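Local coordinates for Ras-interacting protein 1 (Homo sapiens, PDB 5KHO) that regulates GTPase signalling, cell architecture and adhesion in endothelial cells, and is required for blood vessels to form, here represented by its Ras-associating domain, at residues P16-S28 / G118-E130. Sequence-based numbering, arbitrary orientation.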
loop_
_atom_site.group_PDB
_atom_site.type_symbol
_atom_site.label_atom_id
_atom_site.label_comp_id
_atom_site.label_asym_id
_atom_site.label_seq_id
_atom_site.Cartn_x
_atom_site.Cartn_y
_atom_site.Cartn_z
ATOM N N PRO B 16 10.238 13.744 -11.034
ATOM C CA PRO B 16 10.975 14.252 -9.859
ATOM C C PRO B 16 10.061 14.975 -8.861
ATOM O O PRO B 16 10.196 16.185 -8.641
ATOM C CB PRO B 16 12.015 15.202 -10.475
ATOM C CG PRO B 16 11.407 15.641 -11.762
ATOM C CD PRO B 16 10.645 14.451 -12.269
ATOM N N GLY B 17 9.156 14.208 -8.255
ATOM C CA GLY B 17 8.085 14.729 -7.413
ATOM C C GLY B 17 8.506 15.262 -6.056
ATOM O O GLY B 17 9.695 15.267 -5.704
ATOM N N VAL B 18 7.513 15.729 -5.304
ATOM C CA VAL B 18 7.723 16.220 -3.941
ATOM C C VAL B 18 7.005 15.328 -2.929
ATOM O O VAL B 18 5.919 14.811 -3.208
ATOM C CB VAL B 18 7.371 17.728 -3.763
ATOM C CG1 VAL B 18 8.201 18.579 -4.714
ATOM C CG2 VAL B 18 5.884 18.014 -3.962
ATOM N N LEU B 19 7.633 15.133 -1.772
ATOM C CA LEU B 19 7.042 14.340 -0.703
ATOM C C LEU B 19 6.910 15.183 0.548
ATOM O O LEU B 19 7.914 15.697 1.038
ATOM C CB LEU B 19 7.893 13.103 -0.403
ATOM C CG LEU B 19 8.357 12.166 -1.523
ATOM C CD1 LEU B 19 9.298 11.120 -0.940
ATOM C CD2 LEU B 19 7.199 11.492 -2.249
ATOM N N LYS B 20 5.673 15.337 1.040
ATOM C CA LYS B 20 5.409 15.909 2.372
ATOM C C LYS B 20 5.918 14.942 3.453
ATOM O O LYS B 20 5.439 13.819 3.545
ATOM C CB LYS B 20 3.913 16.188 2.619
ATOM C CG LYS B 20 2.995 16.317 1.415
ATOM C CD LYS B 20 2.700 17.755 1.063
ATOM C CE LYS B 20 1.475 17.875 0.175
ATOM N NZ LYS B 20 0.218 17.975 0.972
ATOM N N ILE B 21 6.901 15.378 4.240
ATOM C CA ILE B 21 7.424 14.613 5.380
ATOM C C ILE B 21 6.813 15.231 6.635
ATOM O O ILE B 21 7.156 16.365 6.998
ATOM C CB ILE B 21 8.985 14.636 5.439
ATOM C CG1 ILE B 21 9.610 13.587 4.525
ATOM C CG2 ILE B 21 9.504 14.260 6.814
ATOM C CD1 ILE B 21 9.438 13.812 3.043
ATOM N N PHE B 22 5.894 14.511 7.279
ATOM C CA PHE B 22 5.153 15.080 8.413
ATOM C C PHE B 22 5.959 15.024 9.690
ATOM O O PHE B 22 6.501 13.980 10.054
ATOM C CB PHE B 22 3.771 14.438 8.591
ATOM C CG PHE B 22 2.753 14.914 7.595
ATOM C CD1 PHE B 22 2.842 14.549 6.235
ATOM C CD2 PHE B 22 1.702 15.738 7.998
ATOM C CE1 PHE B 22 1.902 15.001 5.310
ATOM C CE2 PHE B 22 0.752 16.183 7.070
ATOM C CZ PHE B 22 0.851 15.812 5.727
ATOM N N GLY B 23 6.056 16.176 10.344
ATOM C CA GLY B 23 6.781 16.309 11.607
ATOM C C GLY B 23 5.810 16.268 12.758
ATOM O O GLY B 23 5.591 17.286 13.433
ATOM N N ALA B 24 5.215 15.083 12.948
ATOM C CA ALA B 24 4.296 14.777 14.047
ATOM C C ALA B 24 5.014 15.044 15.375
ATOM O O ALA B 24 5.654 14.150 15.942
ATOM C CB ALA B 24 3.800 13.332 13.946
ATOM N N GLY B 25 4.926 16.304 15.815
ATOM C CA GLY B 25 5.623 16.818 16.994
ATOM C C GLY B 25 7.141 16.700 16.991
ATOM O O GLY B 25 7.692 15.702 17.463
ATOM N N LEU B 26 7.814 17.710 16.446
ATOM C CA LEU B 26 9.263 17.880 16.633
ATOM C C LEU B 26 9.540 19.342 16.962
ATOM O O LEU B 26 10.245 19.654 17.926
ATOM C CB LEU B 26 10.065 17.448 15.396
ATOM C CG LEU B 26 9.966 16.045 14.784
ATOM C CD1 LEU B 26 10.689 16.023 13.441
ATOM C CD2 LEU B 26 10.506 14.961 15.712
ATOM N N ALA B 27 8.971 20.222 16.147
ATOM C CA ALA B 27 8.970 21.646 16.387
ATOM C C ALA B 27 7.510 22.091 16.448
ATOM O O ALA B 27 6.718 21.744 15.566
ATOM C CB ALA B 27 9.727 22.361 15.276
ATOM N N SER B 28 7.156 22.834 17.498
ATOM C CA SER B 28 5.775 23.281 17.712
ATOM C C SER B 28 5.326 24.186 16.568
ATOM O O SER B 28 6.031 25.131 16.211
ATOM C CB SER B 28 5.622 23.996 19.063
ATOM O OG SER B 28 5.979 25.370 18.975
ATOM N N GLY B 118 -10.934 4.235 2.546
ATOM C CA GLY B 118 -11.311 5.004 3.741
ATOM C C GLY B 118 -10.159 5.398 4.657
ATOM O O GLY B 118 -10.383 5.999 5.720
ATOM N N TRP B 119 -8.933 5.069 4.241
ATOM C CA TRP B 119 -7.727 5.321 5.031
ATOM C C TRP B 119 -6.829 6.362 4.375
ATOM O O TRP B 119 -6.614 6.338 3.158
ATOM C CB TRP B 119 -6.942 4.028 5.237
ATOM C CG TRP B 119 -7.556 3.059 6.209
ATOM C CD1 TRP B 119 -8.830 2.549 6.184
ATOM C CD2 TRP B 119 -6.907 2.458 7.336
ATOM N NE1 TRP B 119 -9.014 1.680 7.231
ATOM C CE2 TRP B 119 -7.854 1.601 7.956
ATOM C CE3 TRP B 119 -5.618 2.560 7.887
ATOM C CZ2 TRP B 119 -7.556 0.854 9.107
ATOM C CZ3 TRP B 119 -5.322 1.818 9.038
ATOM C CH2 TRP B 119 -6.293 0.975 9.633
ATOM N N ALA B 120 -6.323 7.274 5.202
ATOM C CA ALA B 120 -5.352 8.276 4.787
ATOM C C ALA B 120 -3.930 7.719 4.939
ATOM O O ALA B 120 -3.711 6.746 5.669
ATOM C CB ALA B 120 -5.534 9.551 5.595
ATOM N N ARG B 121 -2.976 8.337 4.241
ATOM C CA ARG B 121 -1.598 7.886 4.232
ATOM C C ARG B 121 -0.642 9.061 4.031
ATOM O O ARG B 121 -0.788 9.829 3.071
ATOM C CB ARG B 121 -1.419 6.857 3.135
ATOM C CG ARG B 121 -0.021 6.320 2.976
ATOM C CD ARG B 121 0.146 5.731 1.596
ATOM N NE ARG B 121 1.382 4.967 1.478
ATOM C CZ ARG B 121 1.928 4.599 0.321
ATOM N NH1 ARG B 121 1.352 4.929 -0.835
ATOM N NH2 ARG B 121 3.057 3.901 0.314
ATOM N N ARG B 122 0.324 9.185 4.943
ATOM C CA ARG B 122 1.345 10.225 4.886
ATOM C C ARG B 122 2.704 9.690 5.333
ATOM O O ARG B 122 2.766 8.706 6.074
ATOM C CB ARG B 122 0.934 11.441 5.731
ATOM C CG ARG B 122 1.026 11.252 7.239
ATOM C CD ARG B 122 0.335 12.373 7.986
ATOM N NE ARG B 122 0.610 12.302 9.422
ATOM C CZ ARG B 122 0.170 13.173 10.330
ATOM N NH1 ARG B 122 0.499 13.011 11.602
ATOM N NH2 ARG B 122 -0.598 14.204 9.986
ATOM N N PHE B 123 3.779 10.335 4.872
ATOM C CA PHE B 123 5.120 10.065 5.369
ATOM C C PHE B 123 5.359 10.837 6.660
ATOM O O PHE B 123 5.038 12.016 6.744
ATOM C CB PHE B 123 6.187 10.441 4.343
ATOM C CG PHE B 123 6.468 9.371 3.330
ATOM C CD1 PHE B 123 6.942 8.122 3.722
ATOM C CD2 PHE B 123 6.287 9.623 1.968
ATOM C CE1 PHE B 123 7.204 7.139 2.775
ATOM C CE2 PHE B 123 6.551 8.648 1.018
ATOM C CZ PHE B 123 7.010 7.404 1.421
ATOM N N GLU B 124 5.921 10.161 7.662
ATOM C CA GLU B 124 6.239 10.778 8.953
ATOM C C GLU B 124 7.737 10.704 9.278
ATOM O O GLU B 124 8.420 9.736 8.909
ATOM C CB GLU B 124 5.400 10.158 10.077
ATOM C CG GLU B 124 3.926 10.578 10.067
ATOM C CD GLU B 124 3.080 9.953 11.184
ATOM O OE1 GLU B 124 3.456 8.899 11.751
ATOM O OE2 GLU B 124 2.007 10.517 11.492
ATOM N N LEU B 125 8.246 11.748 9.937
ATOM C CA LEU B 125 9.598 11.716 10.480
ATOM C C LEU B 125 9.510 11.467 11.972
ATOM O O LEU B 125 8.909 12.261 12.703
ATOM C CB LEU B 125 10.326 13.028 10.231
ATOM C CG LEU B 125 11.823 13.036 9.899
ATOM C CD1 LEU B 125 12.465 14.223 10.603
ATOM C CD2 LEU B 125 12.569 11.748 10.221
ATOM N N ARG B 126 10.088 10.358 12.419
ATOM C CA ARG B 126 10.020 9.966 13.828
ATOM C C ARG B 126 11.359 9.508 14.391
ATOM O O ARG B 126 12.240 9.059 13.641
ATOM C CB ARG B 126 8.983 8.859 14.024
ATOM C CG ARG B 126 7.537 9.327 14.000
ATOM C CD ARG B 126 6.629 8.146 14.262
ATOM N NE ARG B 126 5.231 8.448 13.987
ATOM C CZ ARG B 126 4.379 8.957 14.870
ATOM N NH1 ARG B 126 4.773 9.248 16.108
ATOM N NH2 ARG B 126 3.125 9.183 14.506
ATOM N N GLY B 127 11.510 9.624 15.712
ATOM C CA GLY B 127 12.591 8.943 16.410
ATOM C C GLY B 127 12.484 7.453 16.125
ATOM O O GLY B 127 11.390 6.880 16.221
ATOM N N ARG B 128 13.610 6.841 15.748
ATOM C CA ARG B 128 13.666 5.421 15.372
ATOM C C ARG B 128 13.083 4.463 16.419
ATOM O O ARG B 128 12.372 3.533 16.055
ATOM C CB ARG B 128 15.087 5.012 14.999
ATOM C CG ARG B 128 15.158 3.761 14.146
ATOM C CD ARG B 128 16.472 3.728 13.389
ATOM N NE ARG B 128 16.355 2.991 12.133
ATOM C CZ ARG B 128 16.119 3.547 10.948
ATOM N NH1 ARG B 128 16.038 2.785 9.864
ATOM N NH2 ARG B 128 15.965 4.858 10.836
ATOM N N GLU B 129 13.372 4.694 17.700
ATOM C CA GLU B 129 12.783 3.882 18.777
ATOM C C GLU B 129 11.253 4.018 18.981
ATOM O O GLU B 129 10.558 3.008 19.112
ATOM C CB GLU B 129 13.558 4.035 20.086
ATOM C CG GLU B 129 14.768 3.119 20.154
ATOM C CD GLU B 129 14.509 1.720 19.590
ATOM O OE1 GLU B 129 13.521 1.050 19.992
ATOM O OE2 GLU B 129 15.313 1.292 18.736
ATOM N N GLU B 130 10.751 5.252 19.003
ATOM C CA GLU B 130 9.313 5.525 18.934
ATOM C C GLU B 130 8.655 4.726 17.788
ATOM O O GLU B 130 7.629 4.058 17.990
ATOM C CB GLU B 130 9.092 7.028 18.740
ATOM C CG GLU B 130 7.673 7.528 18.992
ATOM C CD GLU B 130 7.443 8.971 18.534
ATOM O OE1 GLU B 130 6.266 9.392 18.490
ATOM O OE2 GLU B 130 8.421 9.696 18.211
#
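Phe22, ending strand 18-22, pairs in parallel with Glu124 of strand 120-127, first strand beside last in the sheet of the ubiquitin-like Ras-associating domain. Two backbone hydrogen bonds hold it: Phe22 N gives to Phe123 O (2.7 Å), and Leu125 N to Phe22 O (2.8 Å, nearly straight). The strand axes cross at -45°. On one face the contacts are apolar: Ile21 CG2 lies 3.7 Å from Leu125 CB, and Leu19 approaches the Phe123 ring. Leu26, from the loop beyond strand 18-22, also meets Leu125. On the face of Phe22 and Glu124, Arg122 lays its CD over the Phe22 ring, a CH-pi contact 3.6 Å from the centroid. CG between backbone N and carbonyl carbon (chi1 74°), then an extended chain, carries CD there; guanidinium and ring planes are 21° apart. NE and NH1 grip Glu124 OE2 side-on; Arg126 grips OE1 with NE and NH2 from one face of the carboxylate and continues the salt-bridge network to Glu130. Ala24 CB rests over one face of the Arg126 guanidinium, toward its rim. With an alanine at Arg122, losing both OE2 donors would probably leave the carboxylate freer to turn. Held between two arginines, it is likely to stay ionised and fixed in rotation.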